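Local coordinates for protein glycerol Dehydrogenase (Unidentified, PDB 5XN8) that probably catalyses the NAD-dependent oxidation of glycerol to dihydroxyacetone, as a metal-dependent member of the iron-containing alcohol dehydrogenase family, at residues I79-G84 against Y105-P110; R86-V91 against D98-I103. All coordinates share one frame; numbering follows the deposited sequence.

Both contacts belong to the parallel-sheet domain and share helix 94-107: interaction 2 sets the middle of that helix on strand 87-92, and interaction 1 joins its C-terminal end and the following turn to helix 70-83. Their centres lie about 9 Å apart. They meet where Leu80 CD1 approaches Ile103 CG2 at 3.7 Å, which joins the two apolar patches, and where Val88 N and Pro110 O, 3.0 Å apart, probably form a hydrogen bond between strand 87-92 and the residue that leads into strand 111-115. Interaction 2 is nearer the likely NAD(+) site, with Gly90 about 9 Å from the side chain of Thr116; interaction 1 lies away from the annotated sites.

Interaction 1: I79-G84 against Y105-P110; sequences ILKQHG and YYQKLP
Leu80 and Leu109 make the apolar half of this contact, which joins the last turn of helix 70-83 to the end of helix 94-107 and the turn beyond it. The two side chains meet end-on, tip to tip, Leu80 CD1 lying 3.7 Å from Leu109 CD1. With its CG anti to the backbone N (chi1 173°), Leu80 directs both methyls at the other segment, and its CD2 sits 4.0 Å from Leu109 CD1.

The polar-edged half belongs to Gln107. Its chain runs antiparallel alongside Leu80, bringing Gln107 CG within 4.0 Å of Leu80 CD2. The amide then meets the aliphatic part of Lys81, whose chain is folded at chi2 and chi3; Lys81 CD is modelled 3.0 Å from Gln107 NE2, shorter than a normal van der Waals contact, so the exact placement of these two side chains is doubtful.

At Lys108, where phi turns positive, a Schellman motif redirects the chain, and Leu109 then faces Leu80. No hydrogen bond or salt bridge spans the segments, and they bury just 155 Å² together. The chemistry therefore implies van der Waals cohesion, with buried leucines inside and the Lys81 chain over the more exposed margin.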
ATOM      1  N   ILE A  79      -5.840 -25.671 -60.413  1.00 38.27           N
ATOM      2  CA  ILE A  79      -4.552 -26.385 -60.378  1.00 37.82           C
ATOM      3  C   ILE A  79      -4.538 -27.403 -59.234  1.00 36.77           C
ATOM      4  O   ILE A  79      -4.008 -28.501 -59.388  1.00 36.62           O
ATOM      5  CB  ILE A  79      -3.329 -25.435 -60.238  1.00 37.28           C
ATOM      6  CG1 ILE A  79      -3.293 -24.390 -61.362  1.00 37.85           C
ATOM      7  CG2 ILE A  79      -2.032 -26.240 -60.274  1.00 37.13           C
ATOM      8  CD1 ILE A  79      -2.308 -23.254 -61.133  1.00 37.49           C
ATOM      9  N   LEU A  80      -5.107 -27.028 -58.089  1.00 36.44           N
ATOM     10  CA  LEU A  80      -5.227 -27.943 -56.944  1.00 36.04           C
ATOM     11  C   LEU A  80      -5.970 -29.220 -57.336  1.00 36.82           C
ATOM     12  O   LEU A  80      -5.492 -30.317 -57.052  1.00 36.24           O
ATOM     13  CB  LEU A  80      -5.903 -27.251 -55.750  1.00 35.08           C
ATOM     14  CG  LEU A  80      -6.265 -28.121 -54.526  1.00 34.96           C
ATOM     15  CD1 LEU A  80      -6.073 -27.359 -53.225  1.00 33.89           C
ATOM     16  CD2 LEU A  80      -7.692 -28.661 -54.600  1.00 35.29           C
ATOM     17  N   LYS A  81      -7.126 -29.056 -57.992  1.00 37.85           N
ATOM     18  CA  LYS A  81      -7.938 -30.185 -58.491  1.00 38.79           C
ATOM     19  C   LYS A  81      -7.163 -31.128 -59.417  1.00 39.83           C
ATOM     20  O   LYS A  81      -7.300 -32.347 -59.331  1.00 40.62           O
ATOM     21  CB  LYS A  81      -9.179 -29.679 -59.251  1.00 39.31           C
ATOM     22  CG  LYS A  81     -10.241 -28.991 -58.419  1.00 39.37           C
ATOM     23  CD  LYS A  81     -10.898 -29.845 -57.352  1.00 39.41           C
ATOM     24  CE  LYS A  81     -11.802 -30.938 -57.905  1.00 40.45           C
ATOM     25  NZ  LYS A  81     -12.625 -31.527 -56.816  1.00 40.52           N
ATOM     26  N   GLN A  82      -6.366 -30.548 -60.294  1.00 40.42           N
ATOM     27  CA  GLN A  82      -5.554 -31.297 -61.269  1.00 41.00           C
ATOM     28  C   GLN A  82      -4.532 -32.208 -60.580  1.00 40.44           C
ATOM     29  O   GLN A  82      -4.295 -33.315 -61.051  1.00 41.83           O
ATOM     30  CB  GLN A  82      -4.818 -30.318 -62.243  1.00 41.35           C
ATOM     31  CG  GLN A  82      -5.207 -30.214 -63.750  1.00 42.64           C
ATOM     32  CD  GLN A  82      -5.857 -28.904 -64.147  1.00 43.23           C
ATOM     33  OE1 GLN A  82      -6.717 -28.443 -63.426  1.00 43.91           O
ATOM     34  NE2 GLN A  82      -5.474 -28.324 -65.291  1.00 42.66           N
ATOM     35  N   HIS A  83      -3.941 -31.738 -59.480  1.00 38.87           N
ATOM     36  CA  HIS A  83      -2.986 -32.530 -58.692  1.00 38.84           C
ATOM     37  C   HIS A  83      -3.620 -33.416 -57.603  1.00 38.63           C
ATOM     38  O   HIS A  83      -2.972 -34.344 -57.117  1.00 38.17           O
ATOM     39  CB  HIS A  83      -1.917 -31.612 -58.079  1.00 38.03           C
ATOM     40  CG  HIS A  83      -0.821 -31.260 -59.035  1.00 38.12           C
ATOM     41  ND1 HIS A  83       0.304 -32.044 -59.163  1.00 38.47           N
ATOM     42  CD2 HIS A  83      -0.653 -30.222 -59.888  1.00 38.81           C
ATOM     43  CE1 HIS A  83       1.103 -31.527 -60.075  1.00 38.68           C
ATOM     44  NE2 HIS A  83       0.544 -30.422 -60.533  1.00 39.12           N
ATOM     45  N   GLY A  84      -4.851 -33.116 -57.204  1.00 39.27           N
ATOM     46  CA  GLY A  84      -5.589 -33.936 -56.225  1.00 39.45           C
ATOM     47  C   GLY A  84      -5.062 -33.846 -54.804  1.00 38.94           C
ATOM     48  O   GLY A  84      -5.111 -34.824 -54.055  1.00 38.42           O
ATOM     49  N   TYR A 105     -11.680 -23.586 -47.653  1.00 31.03           N
ATOM     50  CA  TYR A 105     -13.124 -23.491 -47.465  1.00 31.63           C
ATOM     51  C   TYR A 105     -13.906 -24.070 -48.645  1.00 32.95           C
ATOM     52  O   TYR A 105     -14.710 -24.990 -48.464  1.00 34.18           O
ATOM     53  CB  TYR A 105     -13.561 -22.034 -47.220  1.00 31.60           C
ATOM     54  CG  TYR A 105     -15.062 -21.884 -47.261  1.00 31.98           C
ATOM     55  CD1 TYR A 105     -15.868 -22.518 -46.315  1.00 31.82           C
ATOM     56  CD2 TYR A 105     -15.686 -21.158 -48.273  1.00 32.42           C
ATOM     57  CE1 TYR A 105     -17.252 -22.420 -46.370  1.00 32.45           C
ATOM     58  CE2 TYR A 105     -17.068 -21.056 -48.342  1.00 33.04           C
ATOM     59  CZ  TYR A 105     -17.842 -21.685 -47.384  1.00 33.49           C
ATOM     60  OH  TYR A 105     -19.214 -21.588 -47.441  1.00 35.16           O
ATOM     61  N   TYR A 106     -13.671 -23.543 -49.844  1.00 33.01           N
ATOM     62  CA  TYR A 106     -14.432 -23.970 -51.030  1.00 34.30           C
ATOM     63  C   TYR A 106     -14.199 -25.437 -51.427  1.00 34.73           C
ATOM     64  O   TYR A 106     -15.095 -26.067 -51.987  1.00 35.03           O
ATOM     65  CB  TYR A 106     -14.177 -23.033 -52.221  1.00 34.91           C
ATOM     66  CG  TYR A 106     -14.757 -21.644 -52.026  1.00 35.37           C
ATOM     67  CD1 TYR A 106     -16.135 -21.451 -51.933  1.00 36.11           C
ATOM     68  CD2 TYR A 106     -13.930 -20.520 -51.940  1.00 35.12           C
ATOM     69  CE1 TYR A 106     -16.673 -20.181 -51.743  1.00 36.39           C
ATOM     70  CE2 TYR A 106     -14.455 -19.254 -51.741  1.00 35.54           C
ATOM     71  CZ  TYR A 106     -15.826 -19.081 -51.646  1.00 36.34           C
ATOM     72  OH  TYR A 106     -16.350 -17.817 -51.468  1.00 36.70           O
ATOM     73  N   GLN A 107     -13.016 -25.973 -51.128  1.00 34.32           N
ATOM     74  CA  GLN A 107     -12.692 -27.383 -51.407  1.00 34.43           C
ATOM     75  C   GLN A 107     -12.904 -28.326 -50.220  1.00 35.17           C
ATOM     76  O   GLN A 107     -12.699 -29.528 -50.362  1.00 37.33           O
ATOM     77  CB  GLN A 107     -11.246 -27.496 -51.902  1.00 33.67           C
ATOM     78  CG  GLN A 107     -10.993 -26.812 -53.242  1.00 33.36           C
ATOM     79  CD  GLN A 107     -11.810 -27.421 -54.363  1.00 33.40           C
ATOM     80  OE1 GLN A 107     -12.663 -26.765 -54.955  1.00 33.33           O
ATOM     81  NE2 GLN A 107     -11.572 -28.695 -54.636  1.00 33.07           N
ATOM     82  N   LYS A 108     -13.322 -27.791 -49.071  1.00 35.00           N
ATOM     83  CA  LYS A 108     -13.490 -28.570 -47.835  1.00 35.33           C
ATOM     84  C   LYS A 108     -12.204 -29.312 -47.470  1.00 34.35           C
ATOM     85  O   LYS A 108     -12.207 -30.530 -47.287  1.00 34.26           O
ATOM     86  CB  LYS A 108     -14.678 -29.538 -47.951  1.00 36.02           C
ATOM     87  CG  LYS A 108     -15.982 -28.871 -48.349  1.00 36.92           C
ATOM     88  CD  LYS A 108     -17.142 -29.859 -48.269  1.00 37.63           C
ATOM     89  CE  LYS A 108     -18.426 -29.248 -48.813  1.00 38.30           C
ATOM     90  NZ  LYS A 108     -18.321 -28.907 -50.258  1.00 38.69           N
ATOM     91  N   LEU A 109     -11.109 -28.551 -47.389  1.00 33.70           N
ATOM     92  CA  LEU A 109      -9.781 -29.096 -47.073  1.00 32.76           C
ATOM     93  C   LEU A 109      -9.196 -28.414 -45.833  1.00 31.69           C
ATOM     94  O   LEU A 109      -9.523 -27.255 -45.542  1.00 30.44           O
ATOM     95  CB  LEU A 109      -8.821 -28.904 -48.257  1.00 32.93           C
ATOM     96  CG  LEU A 109      -9.222 -29.486 -49.620  1.00 33.67           C
ATOM     97  CD1 LEU A 109      -8.291 -28.962 -50.694  1.00 33.45           C
ATOM     98  CD2 LEU A 109      -9.238 -31.013 -49.640  1.00 33.72           C
ATOM     99  N   PRO A 110      -8.318 -29.130 -45.102  1.00 31.65           N
ATOM    100  CA  PRO A 110      -7.608 -28.507 -43.984  1.00 31.12           C
ATOM    101  C   PRO A 110      -6.610 -27.446 -44.455  1.00 30.67           C
ATOM    102  O   PRO A 110      -6.059 -27.550 -45.559  1.00 30.82           O
ATOM    103  CB  PRO A 110      -6.887 -29.686 -43.326  1.00 31.00           C
ATOM    104  CG  PRO A 110      -6.692 -30.662 -44.437  1.00 31.44           C
ATOM    105  CD  PRO A 110      -7.924 -30.541 -45.272  1.00 31.67           C
TER

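Interaction 2: R86-V91 against D98-I103; sequences RGVVGV and DTAKAI
Val88 and Gly90 on the strand face Ala100 and Ile103 on the helix, the strand and helix being the first two elements of a beta-alpha-beta unit formed by strand 87-92, helix 94-107 and strand 111-115. The short segments run antiparallel, their axes at 170° and 7.5 Å apart at closest approach, as expected when a crossover helix returns over a parallel sheet. All five touching residues are buried. The strand leads into Gly94 and Lys95, which probably bind NAD(+) as in a close relative; Gly90 is about 9 Å from the side chain of Thr116, another likely NAD(+) contact.

Orientation alternates along the strand. Val88 points toward the helix, whereas Val89 points away, packing on Val34 and Val112 of the two flanking strands. Val88 divides its branches between two helix residues one turn apart. CG1, anti to the backbone N (chi1 -161°), lies 4.0 Å from Ala100 CB and 3.8 Å from Ala100 O, while Val88 CG2 meets Ile103 CG2 at 3.9 Å. The Val88 and Ile103 side chains cross at about a right angle and touch chiefly through these methyl branches. On the helix side, Ile103 also packs on Ile77 and Leu80 of helix 70-83, which ties this interface to the adjacent helix.

Lys101 points away from the strand. Its NZ forms a salt bridge with Asp98 OD1 one turn earlier and hydrogen bonds with the carbonyl oxygens of Ala122 and Leu127, which gives the ammonium group of this buried lysine several oxygen partners.

The two backbones come nearest where Gly90 CA lies 5.2 Å from Ala100 CA. Glycine has no side chain at this position, and Ala100 CB rests 3.8 Å from both Gly90 CA and Gly90 N.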
ATOM      1  N   ARG A  86      -4.690 -32.948 -50.881  1.00 37.69           N
ATOM      2  CA  ARG A  86      -5.672 -33.141 -49.809  1.00 38.58           C
ATOM      3  C   ARG A  86      -5.662 -32.048 -48.727  1.00 36.67           C
ATOM      4  O   ARG A  86      -6.523 -32.046 -47.855  1.00 36.59           O
ATOM      5  CB  ARG A  86      -5.487 -34.530 -49.175  1.00 39.68           C
ATOM      6  CG  ARG A  86      -5.993 -35.683 -50.034  1.00 42.14           C
ATOM      7  CD  ARG A  86      -7.504 -35.842 -49.929  1.00 44.83           C
ATOM      8  NE  ARG A  86      -8.261 -35.045 -50.899  1.00 47.57           N
ATOM      9  CZ  ARG A  86      -9.491 -34.544 -50.719  1.00 49.36           C
ATOM     10  NH1 ARG A  86     -10.176 -34.736 -49.586  1.00 49.61           N
ATOM     11  NH2 ARG A  86     -10.045 -33.822 -51.695  1.00 49.60           N
ATOM     12  N   GLY A  87      -4.693 -31.137 -48.783  1.00 35.78           N
ATOM     13  CA  GLY A  87      -4.665 -29.971 -47.908  1.00 34.82           C
ATOM     14  C   GLY A  87      -4.107 -28.747 -48.604  1.00 34.71           C
ATOM     15  O   GLY A  87      -3.671 -28.827 -49.749  1.00 35.55           O
ATOM     16  N   VAL A  88      -4.131 -27.614 -47.902  1.00 34.18           N
ATOM     17  CA  VAL A  88      -3.615 -26.339 -48.406  1.00 32.66           C
ATOM     18  C   VAL A  88      -2.658 -25.724 -47.386  1.00 32.04           C
ATOM     19  O   VAL A  88      -2.998 -25.623 -46.212  1.00 33.33           O
ATOM     20  CB  VAL A  88      -4.740 -25.314 -48.656  1.00 32.35           C
ATOM     21  CG1 VAL A  88      -4.254 -24.210 -49.602  1.00 32.44           C
ATOM     22  CG2 VAL A  88      -5.982 -25.980 -49.220  1.00 32.73           C
ATOM     23  N   VAL A  89      -1.471 -25.325 -47.839  1.00 32.24           N
ATOM     24  CA  VAL A  89      -0.534 -24.522 -47.052  1.00 31.77           C
ATOM     25  C   VAL A  89      -0.368 -23.159 -47.718  1.00 31.35           C
ATOM     26  O   VAL A  89      -0.130 -23.079 -48.916  1.00 32.85           O
ATOM     27  CB  VAL A  89       0.861 -25.190 -46.936  1.00 32.27           C
ATOM     28  CG1 VAL A  89       1.821 -24.325 -46.122  1.00 31.39           C
ATOM     29  CG2 VAL A  89       0.743 -26.589 -46.337  1.00 32.08           C
ATOM     30  N   GLY A  90      -0.512 -22.093 -46.937  1.00 31.40           N
ATOM     31  CA  GLY A  90      -0.161 -20.739 -47.356  1.00 30.65           C
ATOM     32  C   GLY A  90       1.080 -20.305 -46.590  1.00 30.73           C
ATOM     33  O   GLY A  90       1.149 -20.495 -45.375  1.00 31.32           O
ATOM     34  N   VAL A  91       2.061 -19.748 -47.301  1.00 30.04           N
ATOM     35  CA  VAL A  91       3.281 -19.192 -46.701  1.00 28.99           C
ATOM     36  C   VAL A  91       3.399 -17.737 -47.162  1.00 28.81           C
ATOM     37  O   VAL A  91       3.256 -17.466 -48.350  1.00 27.57           O
ATOM     38  CB  VAL A  91       4.543 -19.977 -47.145  1.00 29.06           C
ATOM     39  CG1 VAL A  91       5.727 -19.662 -46.244  1.00 29.20           C
ATOM     40  CG2 VAL A  91       4.280 -21.474 -47.139  1.00 29.82           C
ATOM     41  N   ASP A  98      -4.820 -15.517 -46.602  1.00 30.51           N
ATOM     42  CA  ASP A  98      -6.265 -15.395 -46.825  1.00 30.89           C
ATOM     43  C   ASP A  98      -6.745 -16.165 -48.048  1.00 30.36           C
ATOM     44  O   ASP A  98      -7.868 -16.667 -48.060  1.00 32.55           O
ATOM     45  CB  ASP A  98      -6.679 -13.917 -46.941  1.00 31.31           C
ATOM     46  CG  ASP A  98      -6.656 -13.185 -45.609  1.00 32.41           C
ATOM     47  OD1 ASP A  98      -6.118 -13.732 -44.605  1.00 33.15           O
ATOM     48  OD2 ASP A  98      -7.196 -12.051 -45.557  1.00 33.12           O
ATOM     49  N   THR A  99      -5.913 -16.232 -49.088  1.00 29.63           N
ATOM     50  CA  THR A  99      -6.224 -17.036 -50.276  1.00 30.10           C
ATOM     51  C   THR A  99      -6.166 -18.538 -49.997  1.00 29.87           C
ATOM     52  O   THR A  99      -6.944 -19.308 -50.573  1.00 30.33           O
ATOM     53  CB  THR A  99      -5.285 -16.703 -51.457  1.00 29.88           C
ATOM     54  OG1 THR A  99      -5.290 -15.291 -51.661  1.00 29.84           O
ATOM     55  CG2 THR A  99      -5.732 -17.395 -52.736  1.00 30.71           C
ATOM     56  N   ALA A 100      -5.240 -18.949 -49.136  1.00 29.21           N
ATOM     57  CA  ALA A 100      -5.161 -20.338 -48.704  1.00 29.57           C
ATOM     58  C   ALA A 100      -6.396 -20.761 -47.895  1.00 29.62           C
ATOM     59  O   ALA A 100      -6.833 -21.908 -48.003  1.00 29.94           O
ATOM     60  CB  ALA A 100      -3.888 -20.571 -47.905  1.00 29.12           C
ATOM     61  N   LYS A 101      -6.947 -19.840 -47.103  1.00 29.70           N
ATOM     62  CA  LYS A 101      -8.171 -20.096 -46.320  1.00 30.56           C
ATOM     63  C   LYS A 101      -9.386 -20.294 -47.208  1.00 31.64           C
ATOM     64  O   LYS A 101     -10.195 -21.199 -46.970  1.00 35.41           O
ATOM     65  CB  LYS A 101      -8.469 -18.938 -45.349  1.00 29.88           C
ATOM     66  CG  LYS A 101      -7.513 -18.811 -44.174  1.00 29.19           C
ATOM     67  CD  LYS A 101      -7.880 -17.599 -43.329  1.00 29.00           C
ATOM     68  CE  LYS A 101      -6.789 -17.202 -42.340  1.00 28.53           C
ATOM     69  NZ  LYS A 101      -6.954 -15.792 -41.889  1.00 28.11           N
ATOM     70  N   ALA A 102      -9.512 -19.440 -48.214  1.00 31.94           N
ATOM     71  CA  ALA A 102     -10.612 -19.515 -49.185  1.00 31.67           C
ATOM     72  C   ALA A 102     -10.588 -20.828 -49.952  1.00 31.89           C
ATOM     73  O   ALA A 102     -11.622 -21.485 -50.077  1.00 32.26           O
ATOM     74  CB  ALA A 102     -10.553 -18.334 -50.157  1.00 31.55           C
ATOM     75  N   ILE A 103      -9.405 -21.206 -50.442  1.00 31.49           N
ATOM     76  CA  ILE A 103      -9.218 -22.477 -51.157  1.00 31.57           C
ATOM     77  C   ILE A 103      -9.635 -23.658 -50.275  1.00 31.51           C
ATOM     78  O   ILE A 103     -10.330 -24.564 -50.740  1.00 32.98           O
ATOM     79  CB  ILE A 103      -7.755 -22.663 -51.631  1.00 31.25           C
ATOM     80  CG1 ILE A 103      -7.396 -21.633 -52.713  1.00 31.38           C
ATOM     81  CG2 ILE A 103      -7.518 -24.062 -52.199  1.00 31.47           C
ATOM     82  CD1 ILE A 103      -5.912 -21.351 -52.816  1.00 31.36           C
TER